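Local atomic coordinates of LPP20 lipofamily protein (Helicobacter pylori R046Wa, PDB entry 4KZS), a protein that is of unknown function but is secreted by a human pathogen and may be connected with the outer membrane and the Tol-Pal system. Residues S45-N49 with I71-T75; Y114-Y118 with V161-Y167; S137-G141 with I170-F176. All coordinates share one frame. Residue numbers count along the deposited sequence, not the author numbering.

Contact 1 (S45-N49 with I71-T75); sequences SVVVN and INLKT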
loop_
_atom_site.group_PDB
_atom_site.type_symbol
_atom_site.label_atom_id
_atom_site.label_comp_id
_atom_site.label_asym_id
_atom_site.label_seq_id
_atom_site.Cartn_x
_atom_site.Cartn_y
_atom_site.Cartn_z
ATOM N N SER A 45 7.825 17.338 10.313
ATOM C CA SER A 45 8.222 17.081 8.920
ATOM C C SER A 45 9.408 17.988 8.578
ATOM O O SER A 45 10.498 17.486 8.257
ATOM C CB SER A 45 7.082 17.309 7.958
ATOM O OG SER A 45 6.075 16.325 8.083
ATOM N N VAL A 46 9.214 19.311 8.720
ATOM C CA VAL A 46 10.280 20.333 8.530
ATOM C C VAL A 46 11.629 19.976 9.143
ATOM O O VAL A 46 12.588 19.758 8.420
ATOM C CB VAL A 46 9.844 21.734 9.049
ATOM C CG1 VAL A 46 11.035 22.679 9.196
ATOM C CG2 VAL A 46 8.750 22.332 8.170
ATOM N N VAL A 47 11.707 19.915 10.466
ATOM C CA VAL A 47 12.954 19.498 11.142
ATOM C C VAL A 47 13.551 18.231 10.529
ATOM O O VAL A 47 14.756 18.069 10.477
ATOM C CB VAL A 47 12.729 19.308 12.688
ATOM C CG1 VAL A 47 13.603 18.229 13.299
ATOM C CG2 VAL A 47 12.969 20.602 13.433
ATOM N N VAL A 48 12.700 17.330 10.077
ATOM C CA VAL A 48 13.162 16.055 9.560
ATOM C C VAL A 48 13.677 16.207 8.130
ATOM O O VAL A 48 14.808 15.798 7.828
ATOM C CB VAL A 48 12.043 15.009 9.666
ATOM C CG1 VAL A 48 12.320 13.810 8.825
ATOM C CG2 VAL A 48 11.917 14.570 11.094
ATOM N N ASN A 49 12.864 16.813 7.261
ATOM C CA ASN A 49 13.248 17.000 5.862
ATOM C C ASN A 49 14.566 17.742 5.733
ATOM O O ASN A 49 15.405 17.394 4.909
ATOM C CB ASN A 49 12.157 17.707 5.086
ATOM C CG ASN A 49 10.893 16.837 4.880
ATOM O OD1 ASN A 49 10.885 15.860 4.105
ATOM N ND2 ASN A 49 9.809 17.212 5.561
ATOM N N ILE A 71 11.154 19.568 1.810
ATOM C CA ILE A 71 10.027 18.859 2.427
ATOM C C ILE A 71 9.612 17.641 1.571
ATOM O O ILE A 71 8.425 17.446 1.275
ATOM C CB ILE A 71 8.839 19.827 2.769
ATOM C CG1 ILE A 71 7.828 19.187 3.736
ATOM C CG2 ILE A 71 8.153 20.376 1.515
ATOM C CD1 ILE A 71 8.037 19.563 5.186
ATOM N N ASN A 72 10.612 16.835 1.193
ATOM C CA ASN A 72 10.429 15.618 0.391
ATOM C C ASN A 72 9.362 14.659 0.959
ATOM O O ASN A 72 8.422 14.254 0.259
ATOM C CB ASN A 72 11.776 14.892 0.242
ATOM C CG ASN A 72 11.794 13.918 -0.918
ATOM O OD1 ASN A 72 12.865 13.554 -1.418
ATOM N ND2 ASN A 72 10.610 13.496 -1.365
ATOM N N LEU A 73 9.512 14.314 2.235
ATOM C CA LEU A 73 8.564 13.425 2.898
ATOM C C LEU A 73 7.772 14.198 3.928
ATOM O O LEU A 73 8.329 14.984 4.679
ATOM C CB LEU A 73 9.288 12.237 3.543
ATOM C CG LEU A 73 10.515 12.541 4.414
ATOM C CD1 LEU A 73 10.064 12.926 5.809
ATOM C CD2 LEU A 73 11.471 11.360 4.460
ATOM N N LYS A 74 6.464 14.000 3.940
ATOM C CA LYS A 74 5.624 14.741 4.852
ATOM C C LYS A 74 4.956 13.718 5.747
ATOM O O LYS A 74 4.217 12.879 5.259
ATOM C CB LYS A 74 4.588 15.560 4.088
ATOM C CG LYS A 74 4.108 16.767 4.872
ATOM C CD LYS A 74 3.545 17.839 3.949
ATOM C CE LYS A 74 2.151 17.503 3.434
ATOM N NZ LYS A 74 1.104 17.638 4.485
ATOM N N THR A 75 5.246 13.766 7.045
ATOM C CA THR A 75 4.800 12.721 7.950
ATOM C C THR A 75 3.328 12.979 8.249
ATOM O O THR A 75 2.808 14.011 7.875
ATOM C CB THR A 75 5.678 12.592 9.226
ATOM O OG1 THR A 75 5.671 13.815 9.937
ATOM C CG2 THR A 75 7.137 12.299 8.925
#

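Contact 2 (Y114-Y118 with V161-Y167); sequences YNALY and VGSLENY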
loop_
_atom_site.group_PDB
_atom_site.type_symbol
_atom_site.label_atom_id
_atom_site.label_comp_id
_atom_site.label_asym_id
_atom_site.label_seq_id
_atom_site.Cartn_x
_atom_site.Cartn_y
_atom_site.Cartn_z
ATOM N N TYR A 114 8.533 1.004 11.651
ATOM C CA TYR A 114 9.360 0.315 10.682
ATOM C C TYR A 114 9.457 -1.179 10.981
ATOM O O TYR A 114 9.015 -1.962 10.147
ATOM C CB TYR A 114 10.747 0.914 10.661
ATOM C CG TYR A 114 11.631 0.303 9.649
ATOM C CD1 TYR A 114 12.277 -0.865 9.927
ATOM C CD2 TYR A 114 11.846 0.901 8.416
ATOM C CE1 TYR A 114 13.122 -1.453 9.012
ATOM C CE2 TYR A 114 12.688 0.325 7.476
ATOM C CZ TYR A 114 13.334 -0.869 7.785
ATOM O OH TYR A 114 14.197 -1.511 6.904
ATOM N N ASN A 115 10.005 -1.566 12.159
ATOM C CA ASN A 115 10.068 -2.965 12.581
ATOM C C ASN A 115 8.739 -3.694 12.361
ATOM O O ASN A 115 8.730 -4.844 11.950
ATOM C CB ASN A 115 10.490 -3.090 14.009
ATOM C CG ASN A 115 11.844 -2.449 14.265
ATOM O OD1 ASN A 115 12.622 -2.234 13.333
ATOM N ND2 ASN A 115 12.124 -2.093 15.528
ATOM N N ALA A 116 7.625 -3.004 12.536
ATOM C CA ALA A 116 6.324 -3.616 12.383
ATOM C C ALA A 116 6.063 -3.826 10.917
ATOM O O ALA A 116 5.481 -4.833 10.536
ATOM C CB ALA A 116 5.234 -2.743 12.997
ATOM N N LEU A 117 6.502 -2.884 10.089
ATOM C CA LEU A 117 6.389 -3.065 8.639
ATOM C C LEU A 117 7.246 -4.249 8.145
ATOM O O LEU A 117 6.767 -5.011 7.314
ATOM C CB LEU A 117 6.706 -1.776 7.869
ATOM C CG LEU A 117 5.615 -0.723 8.111
ATOM C CD1 LEU A 117 6.108 0.664 7.729
ATOM C CD2 LEU A 117 4.338 -1.046 7.382
ATOM N N TYR A 118 8.469 -4.402 8.676
ATOM C CA TYR A 118 9.429 -5.420 8.235
ATOM C C TYR A 118 8.807 -6.762 8.487
ATOM O O TYR A 118 8.551 -7.542 7.574
ATOM C CB TYR A 118 10.661 -5.335 9.101
ATOM C CG TYR A 118 12.026 -5.637 8.490
ATOM C CD1 TYR A 118 12.432 -6.940 8.204
ATOM C CD2 TYR A 118 12.947 -4.608 8.302
ATOM C CE1 TYR A 118 13.705 -7.206 7.703
ATOM C CE2 TYR A 118 14.221 -4.842 7.807
ATOM C CZ TYR A 118 14.598 -6.142 7.503
ATOM O OH TYR A 118 15.875 -6.348 7.010
ATOM N N VAL A 161 18.921 -0.780 11.612
ATOM C CA VAL A 161 17.945 -1.539 10.780
ATOM C C VAL A 161 18.334 -1.817 9.311
ATOM O O VAL A 161 17.693 -2.633 8.611
ATOM C CB VAL A 161 16.494 -1.029 10.928
ATOM C CG1 VAL A 161 16.137 -0.054 9.800
ATOM C CG2 VAL A 161 15.544 -2.230 11.007
ATOM N N GLY A 162 19.379 -1.138 8.860
ATOM C CA GLY A 162 20.112 -1.575 7.668
ATOM C C GLY A 162 19.409 -1.759 6.320
ATOM O O GLY A 162 19.632 -0.948 5.404
ATOM N N SER A 163 18.589 -2.809 6.151
ATOM C CA SER A 163 18.173 -3.148 4.770
ATOM C C SER A 163 16.787 -3.661 4.329
ATOM O O SER A 163 16.188 -4.582 4.913
ATOM C CB SER A 163 19.210 -4.019 4.092
ATOM O OG SER A 163 18.884 -4.074 2.720
ATOM N N LEU A 164 16.337 -3.072 3.218
ATOM C CA LEU A 164 15.138 -3.513 2.511
ATOM C C LEU A 164 15.486 -4.179 1.195
ATOM O O LEU A 164 14.690 -4.955 0.679
ATOM C CB LEU A 164 14.189 -2.351 2.252
ATOM C CG LEU A 164 13.485 -1.862 3.513
ATOM C CD1 LEU A 164 12.942 -0.450 3.332
ATOM C CD2 LEU A 164 12.390 -2.826 3.912
ATOM N N GLU A 165 16.673 -3.883 0.672
ATOM C CA GLU A 165 17.166 -4.440 -0.593
ATOM C C GLU A 165 16.739 -5.883 -0.831
ATOM O O GLU A 165 16.385 -6.265 -1.946
ATOM C CB GLU A 165 18.688 -4.356 -0.670
ATOM C CG GLU A 165 19.315 -5.317 -1.677
ATOM C CD GLU A 165 20.664 -4.865 -2.188
ATOM O OE1 GLU A 165 21.341 -5.693 -2.850
ATOM O OE2 GLU A 165 21.038 -3.692 -1.932
ATOM N N ASN A 166 16.762 -6.675 0.225
ATOM C CA ASN A 166 16.447 -8.067 0.095
ATOM C C ASN A 166 15.002 -8.282 -0.168
ATOM O O ASN A 166 14.627 -9.165 -0.927
ATOM C CB ASN A 166 16.811 -8.795 1.368
ATOM C CG ASN A 166 17.506 -10.088 1.084
ATOM O OD1 ASN A 166 16.853 -11.094 0.789
ATOM N ND2 ASN A 166 18.855 -10.068 1.127
ATOM N N TYR A 167 14.187 -7.491 0.505
ATOM C CA TYR A 167 12.770 -7.624 0.383
ATOM C C TYR A 167 12.358 -7.140 -0.971
ATOM O O TYR A 167 11.499 -7.723 -1.609
ATOM C CB TYR A 167 12.099 -6.779 1.420
ATOM C CG TYR A 167 11.870 -7.480 2.717
ATOM C CD1 TYR A 167 11.452 -8.802 2.753
ATOM C CD2 TYR A 167 12.015 -6.801 3.914
ATOM C CE1 TYR A 167 11.209 -9.439 3.953
ATOM C CE2 TYR A 167 11.766 -7.427 5.118
ATOM C CZ TYR A 167 11.369 -8.748 5.135
ATOM O OH TYR A 167 11.114 -9.387 6.328
#

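Contact 3 (S137-G141 with I170-F176); sequences SKSMG and IYYQNAF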
loop_
_atom_site.group_PDB
_atom_site.type_symbol
_atom_site.label_atom_id
_atom_site.label_comp_id
_atom_site.label_asym_id
_atom_site.label_seq_id
_atom_site.Cartn_x
_atom_site.Cartn_y
_atom_site.Cartn_z
ATOM N N SER A 137 0.047 -8.893 -3.238
ATOM C CA SER A 137 1.097 -8.165 -3.924
ATOM C C SER A 137 0.965 -6.653 -3.636
ATOM O O SER A 137 1.913 -6.007 -3.202
ATOM C CB SER A 137 0.958 -8.473 -5.411
ATOM O OG SER A 137 1.808 -7.692 -6.209
ATOM N N LYS A 138 -0.218 -6.090 -3.873
ATOM C CA LYS A 138 -0.518 -4.710 -3.508
ATOM C C LYS A 138 -0.066 -4.424 -2.070
ATOM O O LYS A 138 0.483 -3.373 -1.779
ATOM C CB LYS A 138 -2.016 -4.460 -3.617
ATOM C CG LYS A 138 -2.451 -3.045 -3.225
ATOM C CD LYS A 138 -1.848 -1.992 -4.156
ATOM C CE LYS A 138 -2.434 -0.597 -3.979
ATOM N NZ LYS A 138 -2.336 0.082 -5.311
ATOM N N SER A 139 -0.290 -5.375 -1.177
ATOM C CA SER A 139 0.087 -5.169 0.193
ATOM C C SER A 139 1.590 -5.085 0.265
ATOM O O SER A 139 2.101 -4.114 0.804
ATOM C CB SER A 139 -0.536 -6.218 1.142
ATOM O OG SER A 139 -1.957 -6.006 1.281
ATOM N N MET A 140 2.311 -6.042 -0.323
ATOM C CA MET A 140 3.781 -5.936 -0.298
ATOM C C MET A 140 4.262 -4.605 -0.864
ATOM O O MET A 140 5.224 -3.977 -0.324
ATOM C CB MET A 140 4.447 -7.055 -1.043
ATOM C CG MET A 140 4.107 -8.400 -0.458
ATOM S SD MET A 140 4.874 -9.821 -1.282
ATOM C CE MET A 140 6.601 -9.486 -1.069
ATOM N N GLY A 141 3.608 -4.164 -1.937
ATOM C CA GLY A 141 3.959 -2.869 -2.538
ATOM C C GLY A 141 3.805 -1.731 -1.540
ATOM O O GLY A 141 4.724 -0.911 -1.341
ATOM N N ILE A 170 12.838 -9.942 -3.406
ATOM C CA ILE A 170 11.694 -10.857 -3.268
ATOM C C ILE A 170 10.400 -10.315 -3.871
ATOM O O ILE A 170 9.529 -11.079 -4.270
ATOM C CB ILE A 170 11.475 -11.151 -1.794
ATOM C CG1 ILE A 170 12.679 -11.910 -1.254
ATOM C CG2 ILE A 170 10.172 -11.898 -1.567
ATOM C CD1 ILE A 170 12.782 -11.811 0.253
ATOM N N TYR A 171 10.274 -8.989 -3.906
ATOM C CA TYR A 171 9.074 -8.295 -4.418
ATOM C C TYR A 171 9.075 -8.242 -5.951
ATOM O O TYR A 171 8.112 -8.638 -6.588
ATOM C CB TYR A 171 9.007 -6.864 -3.854
ATOM C CG TYR A 171 7.892 -6.007 -4.416
ATOM C CD1 TYR A 171 8.155 -4.828 -5.100
ATOM C CD2 TYR A 171 6.579 -6.373 -4.254
ATOM C CE1 TYR A 171 7.125 -4.028 -5.595
ATOM C CE2 TYR A 171 5.545 -5.586 -4.712
ATOM C CZ TYR A 171 5.822 -4.411 -5.401
ATOM O OH TYR A 171 4.763 -3.638 -5.878
ATOM N N TYR A 172 10.163 -7.755 -6.535
ATOM C CA TYR A 172 10.287 -7.725 -7.987
ATOM C C TYR A 172 10.306 -9.104 -8.599
ATOM O O TYR A 172 9.780 -9.282 -9.705
ATOM C CB TYR A 172 11.441 -6.846 -8.463
ATOM C CG TYR A 172 11.096 -5.398 -8.283
ATOM C CD1 TYR A 172 11.936 -4.544 -7.617
ATOM C CD2 TYR A 172 9.873 -4.890 -8.731
ATOM C CE1 TYR A 172 11.617 -3.192 -7.420
ATOM C CE2 TYR A 172 9.527 -3.548 -8.537
ATOM C CZ TYR A 172 10.407 -2.711 -7.876
ATOM O OH TYR A 172 10.092 -1.407 -7.648
ATOM N N GLN A 173 10.788 -10.101 -7.863
ATOM C CA GLN A 173 10.821 -11.423 -8.454
ATOM C C GLN A 173 9.635 -12.319 -8.218
ATOM O O GLN A 173 9.592 -13.403 -8.755
ATOM C CB GLN A 173 12.128 -12.154 -8.195
ATOM C CG GLN A 173 12.346 -12.561 -6.773
ATOM C CD GLN A 173 13.450 -13.582 -6.670
ATOM O OE1 GLN A 173 13.210 -14.775 -6.801
ATOM N NE2 GLN A 173 14.669 -13.117 -6.452
ATOM N N ASN A 174 8.655 -11.872 -7.462
ATOM C CA ASN A 174 7.509 -12.731 -7.188
ATOM C C ASN A 174 6.249 -11.931 -7.165
ATOM O O ASN A 174 5.170 -12.468 -7.429
ATOM C CB ASN A 174 7.646 -13.425 -5.824
ATOM C CG ASN A 174 8.836 -14.357 -5.760
ATOM O OD1 ASN A 174 8.902 -15.340 -6.500
ATOM N ND2 ASN A 174 9.788 -14.055 -4.882
ATOM N N ALA A 175 6.363 -10.656 -6.817
ATOM C CA ALA A 175 5.169 -9.925 -6.422
ATOM C C ALA A 175 4.821 -8.764 -7.314
ATOM O O ALA A 175 3.649 -8.501 -7.482
ATOM C CB ALA A 175 5.269 -9.463 -4.976
ATOM N N PHE A 176 5.797 -8.053 -7.877
ATOM C CA PHE A 176 5.455 -6.968 -8.809
ATOM C C PHE A 176 4.857 -7.591 -10.050
ATOM O O PHE A 176 5.513 -8.296 -10.799
ATOM C CB PHE A 176 6.627 -6.077 -9.144
ATOM C CG PHE A 176 6.242 -4.845 -9.900
ATOM C CD1 PHE A 176 5.513 -3.844 -9.289
ATOM C CD2 PHE A 176 6.648 -4.663 -11.234
ATOM C CE1 PHE A 176 5.158 -2.684 -9.987
ATOM C CE2 PHE A 176 6.307 -3.509 -11.942
ATOM C CZ PHE A 176 5.548 -2.509 -11.322
#

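Contact 1 (S45-N49 with I71-T75)
An irregular loop lies here along the long helix 29-53, which belongs to the same part of the chain as the antiparallel three-stranded sheet, and polar side chains of the helix pair with the loop backbone. Ile71, the first residue modelled after a gap in the chain and itself poorly ordered, lays its apolar end against the helix: its CD1 is 3.7 Å from CB of Ser45 and 4.1 Å from CG2 of Val46. At Asn72 the side chain leads away, and its OD1 makes a weak hydrogen bond to Arg152 of helix 135-157. Leu73 is gripped twice. Its N donates to OD1 of Asn49 at 2.8 Å, and its O accepts from ND2 of Asn49, also at 2.8 Å. A carboxamide suits this place because, like a peptide group, it offers donor and acceptor together, so one side chain can pair with both N and O of a residue in an irregular loop. The aliphatic end of Leu73 meets Val48, CD1 to CG1 3.9 Å, and both residues also touch Ile153 of helix 135-157, so branched apolar side chains fill this buried side. Lys74 points its CB away from the helix, as befits an exposed charged residue. At Thr75 the small hydroxyl of Ser45 lets the backbone come close: N of Thr75 donates to OG of Ser45 at 2.9 Å, with an N-H...O angle of 156°.

Contact 2 (Y114-Y118 with V161-Y167)
Aromatic side chains of helix 103-121 fill the space between it and the turn that leads into helix 165-172. The backbones stay well apart, with CA of Asn115 8.2 Å from CA of Val161 and CA of Tyr118 8.3 Å from CA of Leu164, so long side chains must bridge the gap. Tyr114 points toward the turn and is buried. Val161 covers one face of the Tyr114 ring in a CH-pi contact, CG1 of Val161 lying 3.8 Å from the ring centroid, while OH of Tyr114 comes within 3.5 Å of CG of Leu164. Tyrosine serves well here because its flat ring packs against aliphatic groups while its hydroxyl finds a polar partner in Glu151, to which it is hydrogen-bonded. Asn115, at the margin, brings its OD1 to 3.7 Å from CG2 of Val161. Tyr118, one helical turn beyond Tyr114, reaches further along the loop: its OH donates a weak hydrogen bond to O of Ser163 at 2.8 Å. Ser163 follows Gly162, whose phi and psi of 57° and -73° are consistent with a classic gamma turn. One face of the Tyr118 ring receives the edge of Tyr167 in an offset edge-to-face pair, with centroids 4.9 Å apart and planes at 67°. The contact belongs to the three-helix bundle of the middle region: Ile150 and Glu151 of helix 135-157 pack against Tyr114 and Leu164 respectively, and Phe121, further along helix 103-121, meets Tyr167 edge-to-face.

Contact 3 (S137-G141 with I170-F176)
This is a helix-to-helix-end contact, in which the early part of helix 135-157 packs against the last turn of helix 165-172 and the chain that leaves it. The approach is closest at Ser137, whose CA is 5.1 Å from CA of Ala175; small residues on both sides permit this. The OG of Ser137 donates a very short hydrogen bond, 2.4 Å, to O of Ala175, tying the departing chain to the neighbouring helix. One turn later Met140 extends its flexible, apolar side chain across the interface: SD of Met140 lies 3.7 Å from CB of Ala175, and CB of Met140 lies 3.9 Å from CD2 of Tyr171. The two helices are members of the three-helix bundle, and Leu124, in the loop connecting helices 103-121 and 135-157, also touches Met140. Gly141 makes room for the tyrosine: its CA is 3.5 Å from OH of Tyr171, and a CB there would clash with that oxygen. Where the chain turns, O of Tyr171 accepts from N of Ala175 and from N of Phe176, each at 2.7 Å, and the carboxamide of Asn174 folds back so that its ND2 donates to O of Ile170 at 3.0 Å.

In the fold
Helix 135-157 relates the three sites: its residues Ile153 and Tyr157 touch contact 1, Ile150 and Glu151 touch contact 2, and 137-141 forms one side of contact 3. Contacts 2 and 3 are close, with centres about 14 Å apart, and share helix 165-172, contact 2 using its beginning and contact 3 its end. Their segments alternate along the chain, because helices 103-121 and 135-157 follow each other and each meets a different end of 165-172. Contact 1 closes earlier in the sequence; its centre lies about 21 Å from that of contact 2 and 27 Å from that of contact 3, with nearest atoms about 11 and 15 Å away.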